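Local coordinates for protein guanine nucleotide exchange factor p115rhogef (Homo sapiens, PDB 1IAP) that carries an N-terminal RGS-like domain that probably binds activated G12/13-class alpha subunits, and belongs to a family of exchange factors that activate Rho GTPases, at residues 60-65 against 69-74; 75-80 against 95-100. All coordinates share one frame; numbering follows the deposited sequence.

Interaction 1. Residues 60-65 against 69-74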
ATOM      1  N   HIS A  60       7.824   1.327  12.969  1.00 16.76           N
ATOM      2  CA  HIS A  60       8.109  -0.060  13.309  1.00 24.17           C
ATOM      3  C   HIS A  60       7.938  -1.045  12.154  1.00 21.64           C
ATOM      4  O   HIS A  60       8.624  -2.060  12.097  1.00 22.05           O
ATOM      5  CB  HIS A  60       7.274  -0.491  14.517  1.00 29.64           C
ATOM      6  CG  HIS A  60       7.682   0.174  15.796  1.00 37.65           C
ATOM      7  ND1 HIS A  60       8.911  -0.039  16.384  1.00 37.36           N
ATOM      8  CD2 HIS A  60       7.039   1.070  16.581  1.00 42.42           C
ATOM      9  CE1 HIS A  60       9.009   0.701  17.474  1.00 42.76           C
ATOM     10  NE2 HIS A  60       7.887   1.384  17.616  1.00 45.65           N
ATOM     11  N   SER A  61       7.047  -0.719  11.224  1.00 19.95           N
ATOM     12  CA  SER A  61       6.778  -1.577  10.075  1.00 22.71           C
ATOM     13  C   SER A  61       7.708  -1.397   8.877  1.00 28.40           C
ATOM     14  O   SER A  61       8.068  -2.379   8.221  1.00 22.65           O
ATOM     15  CB  SER A  61       5.333  -1.384   9.595  1.00 24.72           C
ATOM     16  OG  SER A  61       4.399  -1.889  10.532  1.00 26.55           O
ATOM     17  N   PHE A  62       8.116  -0.156   8.604  1.00 24.58           N
ATOM     18  CA  PHE A  62       8.936   0.111   7.425  1.00 21.89           C
ATOM     19  C   PHE A  62      10.305   0.743   7.598  1.00 27.15           C
ATOM     20  O   PHE A  62      11.136   0.654   6.687  1.00 21.15           O
ATOM     21  CB  PHE A  62       8.147   0.994   6.446  1.00 18.45           C
ATOM     22  CG  PHE A  62       6.765   0.495   6.151  1.00 21.61           C
ATOM     23  CD1 PHE A  62       5.655   1.120   6.707  1.00 22.45           C
ATOM     24  CD2 PHE A  62       6.571  -0.603   5.318  1.00 18.51           C
ATOM     25  CE1 PHE A  62       4.367   0.657   6.444  1.00 23.62           C
ATOM     26  CE2 PHE A  62       5.290  -1.073   5.049  1.00 22.76           C
ATOM     27  CZ  PHE A  62       4.186  -0.441   5.613  1.00 21.96           C
ATOM     28  N   LEU A  63      10.553   1.370   8.744  1.00 24.44           N
ATOM     29  CA  LEU A  63      11.823   2.069   8.943  1.00 22.33           C
ATOM     30  C   LEU A  63      12.816   1.466   9.937  1.00 27.97           C
ATOM     31  O   LEU A  63      14.029   1.630   9.781  1.00 30.08           O
ATOM     32  CB  LEU A  63      11.539   3.542   9.286  1.00 23.78           C
ATOM     33  CG  LEU A  63      10.477   4.252   8.426  1.00 20.13           C
ATOM     34  CD1 LEU A  63      10.199   5.669   8.938  1.00 18.64           C
ATOM     35  CD2 LEU A  63      10.914   4.288   6.971  1.00 22.20           C
ATOM     36  N   GLU A  64      12.317   0.758  10.944  1.00 27.13           N
ATOM     37  CA  GLU A  64      13.187   0.150  11.948  1.00 30.27           C
ATOM     38  C   GLU A  64      14.048  -0.997  11.410  1.00 33.48           C
ATOM     39  O   GLU A  64      13.609  -1.771  10.561  1.00 32.26           O
ATOM     40  CB  GLU A  64      12.367  -0.311  13.156  1.00 33.45           C
ATOM     41  CG  GLU A  64      13.207  -0.874  14.286  1.00 42.71           C
ATOM     42  CD  GLU A  64      12.442  -0.958  15.582  1.00 55.10           C
ATOM     43  OE1 GLU A  64      11.395  -1.643  15.617  1.00 60.59           O
ATOM     44  OE2 GLU A  64      12.889  -0.334  16.566  1.00 59.06           O
ATOM     45  N   LYS A  65      15.265  -1.104  11.942  1.00 30.26           N
ATOM     46  CA  LYS A  65      16.242  -2.122  11.551  1.00 34.43           C
ATOM     47  C   LYS A  65      15.713  -3.548  11.377  1.00 34.21           C
ATOM     48  O   LYS A  65      15.997  -4.203  10.372  1.00 38.76           O
ATOM     49  CB  LYS A  65      17.402  -2.140  12.553  1.00 41.77           C
ATOM     50  CG  LYS A  65      18.515  -3.128  12.221  1.00 54.42           C
ATOM     51  CD  LYS A  65      19.437  -3.363  13.418  1.00 63.41           C
ATOM     52  CE  LYS A  65      20.063  -2.067  13.916  1.00 71.63           C
ATOM     53  NZ  LYS A  65      20.941  -2.286  15.101  1.00 76.50           N
ATOM     54  N   LEU A  69       9.240  -5.573   6.773  1.00 21.28           N
ATOM     55  CA  LEU A  69       8.939  -4.850   5.543  1.00 26.11           C
ATOM     56  C   LEU A  69       9.800  -3.599   5.409  1.00 22.41           C
ATOM     57  O   LEU A  69       9.400  -2.633   4.761  1.00 20.27           O
ATOM     58  CB  LEU A  69       7.456  -4.461   5.511  1.00 20.57           C
ATOM     59  CG  LEU A  69       6.389  -5.556   5.582  1.00 30.91           C
ATOM     60  CD1 LEU A  69       5.023  -4.899   5.583  1.00 25.21           C
ATOM     61  CD2 LEU A  69       6.513  -6.525   4.413  1.00 27.98           C
ATOM     62  N   ARG A  70      10.999  -3.640   5.984  1.00 23.57           N
ATOM     63  CA  ARG A  70      11.899  -2.496   5.937  1.00 27.11           C
ATOM     64  C   ARG A  70      12.175  -2.038   4.516  1.00 24.18           C
ATOM     65  O   ARG A  70      12.499  -2.845   3.641  1.00 26.39           O
ATOM     66  CB  ARG A  70      13.224  -2.805   6.636  1.00 22.40           C
ATOM     67  CG  ARG A  70      14.090  -1.566   6.858  1.00 25.98           C
ATOM     68  CD  ARG A  70      15.315  -1.884   7.706  1.00 28.30           C
ATOM     69  NE  ARG A  70      15.827  -0.688   8.369  1.00 43.18           N
ATOM     70  CZ  ARG A  70      16.954  -0.065   8.041  1.00 49.12           C
ATOM     71  NH1 ARG A  70      17.711  -0.519   7.050  1.00 54.93           N
ATOM     72  NH2 ARG A  70      17.313   1.032   8.696  1.00 50.35           N
ATOM     73  N   VAL A  71      11.980  -0.743   4.289  1.00 22.05           N
ATOM     74  CA  VAL A  71      12.226  -0.136   2.990  1.00 24.60           C
ATOM     75  C   VAL A  71      13.560   0.604   3.083  1.00 24.80           C
ATOM     76  O   VAL A  71      14.022   0.912   4.183  1.00 25.64           O
ATOM     77  CB  VAL A  71      11.112   0.881   2.614  1.00 30.78           C
ATOM     78  CG1 VAL A  71       9.751   0.196   2.572  1.00 25.52           C
ATOM     79  CG2 VAL A  71      11.088   2.045   3.599  1.00 28.90           C
ATOM     80  N   PRO A  72      14.233   0.830   1.941  1.00 24.49           N
ATOM     81  CA  PRO A  72      15.513   1.548   1.977  1.00 26.26           C
ATOM     82  C   PRO A  72      15.266   2.982   2.466  1.00 24.87           C
ATOM     83  O   PRO A  72      14.596   3.780   1.805  1.00 28.61           O
ATOM     84  CB  PRO A  72      15.987   1.488   0.520  1.00 29.40           C
ATOM     85  CG  PRO A  72      14.712   1.319  -0.269  1.00 29.67           C
ATOM     86  CD  PRO A  72      13.932   0.351   0.580  1.00 27.97           C
ATOM     87  N   VAL A  73      15.782   3.275   3.655  1.00 26.12           N
ATOM     88  CA  VAL A  73      15.604   4.572   4.298  1.00 26.08           C
ATOM     89  C   VAL A  73      16.704   5.576   3.964  1.00 30.06           C
ATOM     90  O   VAL A  73      17.881   5.224   3.924  1.00 29.56           O
ATOM     91  CB  VAL A  73      15.564   4.404   5.843  1.00 29.29           C
ATOM     92  CG1 VAL A  73      15.156   5.712   6.523  1.00 30.89           C
ATOM     93  CG2 VAL A  73      14.617   3.273   6.235  1.00 31.03           C
ATOM     94  N   PRO A  74      16.327   6.832   3.669  1.00 34.28           N
ATOM     95  CA  PRO A  74      17.327   7.856   3.351  1.00 37.48           C
ATOM     96  C   PRO A  74      18.238   8.013   4.571  1.00 27.89           C
ATOM     97  O   PRO A  74      17.758   8.232   5.684  1.00 29.37           O
ATOM     98  CB  PRO A  74      16.471   9.101   3.138  1.00 37.54           C
ATOM     99  CG  PRO A  74      15.222   8.539   2.555  1.00 38.05           C
ATOM    100  CD  PRO A  74      14.965   7.350   3.441  1.00 36.67           C
TER
HETATM  101  O   HOH W   1       7.429  -5.061   8.864  1.00 29.06           O
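Arg70 lays its side chain along residues 62-65, at and just beyond the end of helix 48-63. Its CG stands anti to its own N (chi1 -169°), and the extended chain then runs beside the carbonyls of these residues. Arg70 CB lies 4.0 Å from Phe62 O. CG is equally close to Phe62 O and Glu64 O. Arg70 CD touches Glu64 O at 3.3 Å. Arg70 NE donates to Leu63 O over 3.3 Å, bent to 142°. The donor sits well above that carbonyl's plane. A second bond from NE to Glu64 O is weak. CZ approaches Lys65 CA, and NH2 ends near Leu63 O.

The backbone contact is straighter. Val71 N donates to Phe62 O over 2.9 Å, and Arg70 CA-H also points at Phe62 O. One water bridges Ser61 O and Leu69 N. Phe62 O and Leu63 O are thus met directly by the returning chain, and Ser61 O through the water.

Apolar side chains pack beside these bonds. Leu69 lies alongside Phe62, with Leu69 CD1 3.9 Å from Phe62 CE2, while Leu69 O meets the ring edge. Leu63 CD2 reaches both Val71 CG2 and Val73 CG2, the latter at 3.9 Å.

The contact folds the loop after helix 48-63 back on that helix. Phe62, Leu69 and Val71 also pack on helix 32-43, where His39 meets the Phe62 ring edge-to-face. Leu69 reaches helix 171-187 through Ala176 and Val177.

Interaction 2. Residues 75-80 against 95-100; sequences PNVAFE and RRFVQE
Phe97 reaches from helix 91-103 to Val77 and Glu80 on helix 75-81. The short segments run roughly antiparallel, at 145°, with their axes 10.2 Å apart.

The Phe97 ring leaves beside its own N (chi1 -76°), and its far end comes nearer the partner helix than its CB direction suggests. Phe97 CD1 rests 4.0 Å from Val77 CG1, and Phe97 CZ touches Glu80 CB at 3.6 Å. Both approaches are oblique to the ring.

Val77 splits its two methyls. CG1, anti to the backbone N, goes to the ring and not to Glu100. Val77 CG2 also nears Phe97 CD1, but lies closer to Glu100 CB, at 3.8 Å.

Glu80 and Glu100 share a shape, with CG beside the backbone N and an extended chain beyond. The Glu80 carboxylate meets the ring edge through CD and stands 82° to the ring plane. Glu100 slides past Val77, its carboxylate close to CG2.

The contact is therefore apolar at the centre with acidic groups at its border. Glu80 OE2 and Glu100 OE2 are 4.8 Å apart, so their like charges probably disfavour closer approach, and could raise the pKa of one of them slightly.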
ATOM      1  N   PRO A  75      19.558   7.870   4.381  1.00 32.11           N
ATOM      2  CA  PRO A  75      20.524   7.994   5.481  1.00 31.29           C
ATOM      3  C   PRO A  75      20.282   9.155   6.448  1.00 27.21           C
ATOM      4  O   PRO A  75      20.434   8.990   7.657  1.00 22.46           O
ATOM      5  CB  PRO A  75      21.873   8.089   4.755  1.00 33.36           C
ATOM      6  CG  PRO A  75      21.519   8.427   3.342  1.00 38.55           C
ATOM      7  CD  PRO A  75      20.254   7.684   3.100  1.00 29.65           C
ATOM      8  N   ASN A  76      19.851  10.300   5.922  1.00 27.44           N
ATOM      9  CA  ASN A  76      19.565  11.472   6.749  1.00 34.28           C
ATOM     10  C   ASN A  76      18.411  11.199   7.716  1.00 31.63           C
ATOM     11  O   ASN A  76      18.479  11.560   8.894  1.00 30.37           O
ATOM     12  CB  ASN A  76      19.221  12.683   5.873  1.00 42.74           C
ATOM     13  CG  ASN A  76      20.344  13.059   4.928  1.00 50.60           C
ATOM     14  OD1 ASN A  76      20.195  12.984   3.706  1.00 61.03           O
ATOM     15  ND2 ASN A  76      21.478  13.465   5.488  1.00 53.70           N
ATOM     16  N   VAL A  77      17.355  10.567   7.212  1.00 31.38           N
ATOM     17  CA  VAL A  77      16.188  10.239   8.025  1.00 31.16           C
ATOM     18  C   VAL A  77      16.537   9.237   9.119  1.00 25.47           C
ATOM     19  O   VAL A  77      16.168   9.428  10.278  1.00 30.41           O
ATOM     20  CB  VAL A  77      15.038   9.694   7.152  1.00 34.89           C
ATOM     21  CG1 VAL A  77      13.935   9.093   8.018  1.00 30.06           C
ATOM     22  CG2 VAL A  77      14.470  10.816   6.303  1.00 37.43           C
ATOM     23  N   ALA A  78      17.254   8.178   8.745  1.00 27.50           N
ATOM     24  CA  ALA A  78      17.666   7.140   9.688  1.00 20.95           C
ATOM     25  C   ALA A  78      18.546   7.725  10.793  1.00 26.92           C
ATOM     26  O   ALA A  78      18.420   7.358  11.962  1.00 26.32           O
ATOM     27  CB  ALA A  78      18.413   6.029   8.957  1.00 26.54           C
ATOM     28  N   PHE A  79      19.425   8.643  10.406  1.00 27.66           N
ATOM     29  CA  PHE A  79      20.335   9.318  11.334  1.00 24.93           C
ATOM     30  C   PHE A  79      19.536  10.149  12.341  1.00 25.66           C
ATOM     31  O   PHE A  79      19.768  10.070  13.550  1.00 26.02           O
ATOM     32  CB  PHE A  79      21.302  10.204  10.529  1.00 26.68           C
ATOM     33  CG  PHE A  79      22.189  11.084  11.370  1.00 29.87           C
ATOM     34  CD1 PHE A  79      23.465  10.665  11.739  1.00 36.52           C
ATOM     35  CD2 PHE A  79      21.755  12.348  11.777  1.00 32.57           C
ATOM     36  CE1 PHE A  79      24.299  11.491  12.499  1.00 35.34           C
ATOM     37  CE2 PHE A  79      22.581  13.180  12.538  1.00 36.17           C
ATOM     38  CZ  PHE A  79      23.853  12.750  12.900  1.00 40.09           C
ATOM     39  N   GLU A  80      18.578  10.922  11.834  1.00 29.70           N
ATOM     40  CA  GLU A  80      17.739  11.771  12.675  1.00 37.11           C
ATOM     41  C   GLU A  80      16.795  10.971  13.566  1.00 36.27           C
ATOM     42  O   GLU A  80      16.572  11.339  14.719  1.00 37.93           O
ATOM     43  CB  GLU A  80      16.940  12.752  11.818  1.00 44.47           C
ATOM     44  CG  GLU A  80      17.797  13.785  11.102  1.00 56.34           C
ATOM     45  CD  GLU A  80      16.974  14.747  10.269  1.00 63.33           C
ATOM     46  OE1 GLU A  80      16.473  15.747  10.828  1.00 64.43           O
ATOM     47  OE2 GLU A  80      16.826  14.503   9.051  1.00 68.75           O
ATOM     48  N   ARG A  95       6.041  14.999   9.211  1.00 35.79           N
ATOM     49  CA  ARG A  95       5.644  15.108   7.809  1.00 34.46           C
ATOM     50  C   ARG A  95       6.877  15.056   6.911  1.00 35.79           C
ATOM     51  O   ARG A  95       6.835  14.463   5.837  1.00 31.38           O
ATOM     52  CB  ARG A  95       4.875  16.405   7.553  1.00 43.52           C
ATOM     53  CG  ARG A  95       3.582  16.528   8.339  1.00 49.32           C
ATOM     54  CD  ARG A  95       2.844  17.816   8.003  1.00 56.25           C
ATOM     55  NE  ARG A  95       1.912  18.198   9.064  1.00 63.48           N
ATOM     56  CZ  ARG A  95       0.797  17.538   9.366  1.00 65.51           C
ATOM     57  NH1 ARG A  95       0.449  16.455   8.685  1.00 66.49           N
ATOM     58  NH2 ARG A  95       0.043  17.948  10.378  1.00 69.01           N
ATOM     59  N   ARG A  96       7.973  15.673   7.357  1.00 33.07           N
ATOM     60  CA  ARG A  96       9.218  15.679   6.586  1.00 39.91           C
ATOM     61  C   ARG A  96       9.769  14.266   6.439  1.00 34.23           C
ATOM     62  O   ARG A  96      10.160  13.865   5.343  1.00 33.96           O
ATOM     63  CB  ARG A  96      10.277  16.571   7.244  1.00 47.55           C
ATOM     64  CG  ARG A  96       9.918  18.045   7.302  1.00 63.14           C
ATOM     65  CD  ARG A  96      11.087  18.870   7.817  1.00 70.21           C
ATOM     66  NE  ARG A  96      10.707  20.258   8.073  1.00 78.78           N
ATOM     67  CZ  ARG A  96      11.551  21.286   8.049  1.00 84.67           C
ATOM     68  NH1 ARG A  96      12.836  21.094   7.773  1.00 88.05           N
ATOM     69  NH2 ARG A  96      11.114  22.509   8.319  1.00 87.26           N
ATOM     70  N   PHE A  97       9.819  13.529   7.548  1.00 34.60           N
ATOM     71  CA  PHE A  97      10.309  12.150   7.539  1.00 33.25           C
ATOM     72  C   PHE A  97       9.474  11.294   6.590  1.00 28.38           C
ATOM     73  O   PHE A  97      10.016  10.532   5.792  1.00 28.87           O
ATOM     74  CB  PHE A  97      10.265  11.541   8.944  1.00 31.06           C
ATOM     75  CG  PHE A  97      11.357  12.028   9.861  1.00 36.33           C
ATOM     76  CD1 PHE A  97      12.533  12.566   9.351  1.00 39.08           C
ATOM     77  CD2 PHE A  97      11.208  11.938  11.241  1.00 38.72           C
ATOM     78  CE1 PHE A  97      13.543  13.009  10.200  1.00 46.88           C
ATOM     79  CE2 PHE A  97      12.212  12.377  12.097  1.00 44.17           C
ATOM     80  CZ  PHE A  97      13.382  12.912  11.575  1.00 44.05           C
ATOM     81  N   VAL A  98       8.155  11.435   6.676  1.00 31.91           N
ATOM     82  CA  VAL A  98       7.247  10.684   5.815  1.00 27.63           C
ATOM     83  C   VAL A  98       7.461  11.032   4.340  1.00 32.95           C
ATOM     84  O   VAL A  98       7.625  10.136   3.513  1.00 29.43           O
ATOM     85  CB  VAL A  98       5.765  10.925   6.206  1.00 32.92           C
ATOM     86  CG1 VAL A  98       4.831  10.269   5.196  1.00 27.19           C
ATOM     87  CG2 VAL A  98       5.498  10.366   7.582  1.00 23.98           C
ATOM     88  N   GLN A  99       7.483  12.324   4.016  1.00 29.27           N
ATOM     89  CA  GLN A  99       7.682  12.757   2.632  1.00 30.73           C
ATOM     90  C   GLN A  99       9.031  12.320   2.054  1.00 31.55           C
ATOM     91  O   GLN A  99       9.112  11.933   0.888  1.00 30.17           O
ATOM     92  CB  GLN A  99       7.517  14.277   2.500  1.00 35.88           C
ATOM     93  CG  GLN A  99       6.156  14.819   2.945  1.00 49.64           C
ATOM     94  CD  GLN A  99       4.978  14.316   2.112  1.00 58.04           C
ATOM     95  OE1 GLN A  99       5.007  13.218   1.549  1.00 60.41           O
ATOM     96  NE2 GLN A  99       3.923  15.122   2.048  1.00 63.24           N
ATOM     97  N   GLU A 100      10.086  12.383   2.868  1.00 33.72           N
ATOM     98  CA  GLU A 100      11.421  11.978   2.426  1.00 32.58           C
ATOM     99  C   GLU A 100      11.485  10.471   2.209  1.00 31.78           C
ATOM    100  O   GLU A 100      12.156   9.995   1.292  1.00 31.91           O
ATOM    101  CB  GLU A 100      12.490  12.395   3.439  1.00 36.39           C
ATOM    102  CG  GLU A 100      12.808  13.881   3.444  1.00 45.15           C
ATOM    103  CD  GLU A 100      14.002  14.217   4.328  1.00 53.82           C
ATOM    104  OE1 GLU A 100      15.139  13.849   3.959  1.00 52.03           O
ATOM    105  OE2 GLU A 100      13.802  14.843   5.391  1.00 56.86           O
TER

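Interaction 1 and interaction 2 follow in series along the chain, with centres about 11 Å apart and on the same side of the chain's centre. Pro74 ends the loop of interaction 1 as the N-cap of helix 75-81, which opens interaction 2. The two contacts also touch directly. Pro74 CG packs 3.6 Å from Glu100 O, and Val73 CG1 lies 3.9 Å from Ala78 N. The loop held against residues 60-65 thus leads straight into the helix that packs on residues 95-100. Together they join helices 48-63, 75-81 and 91-103 within the RGS-like domain. Neither contact includes a bound ligand.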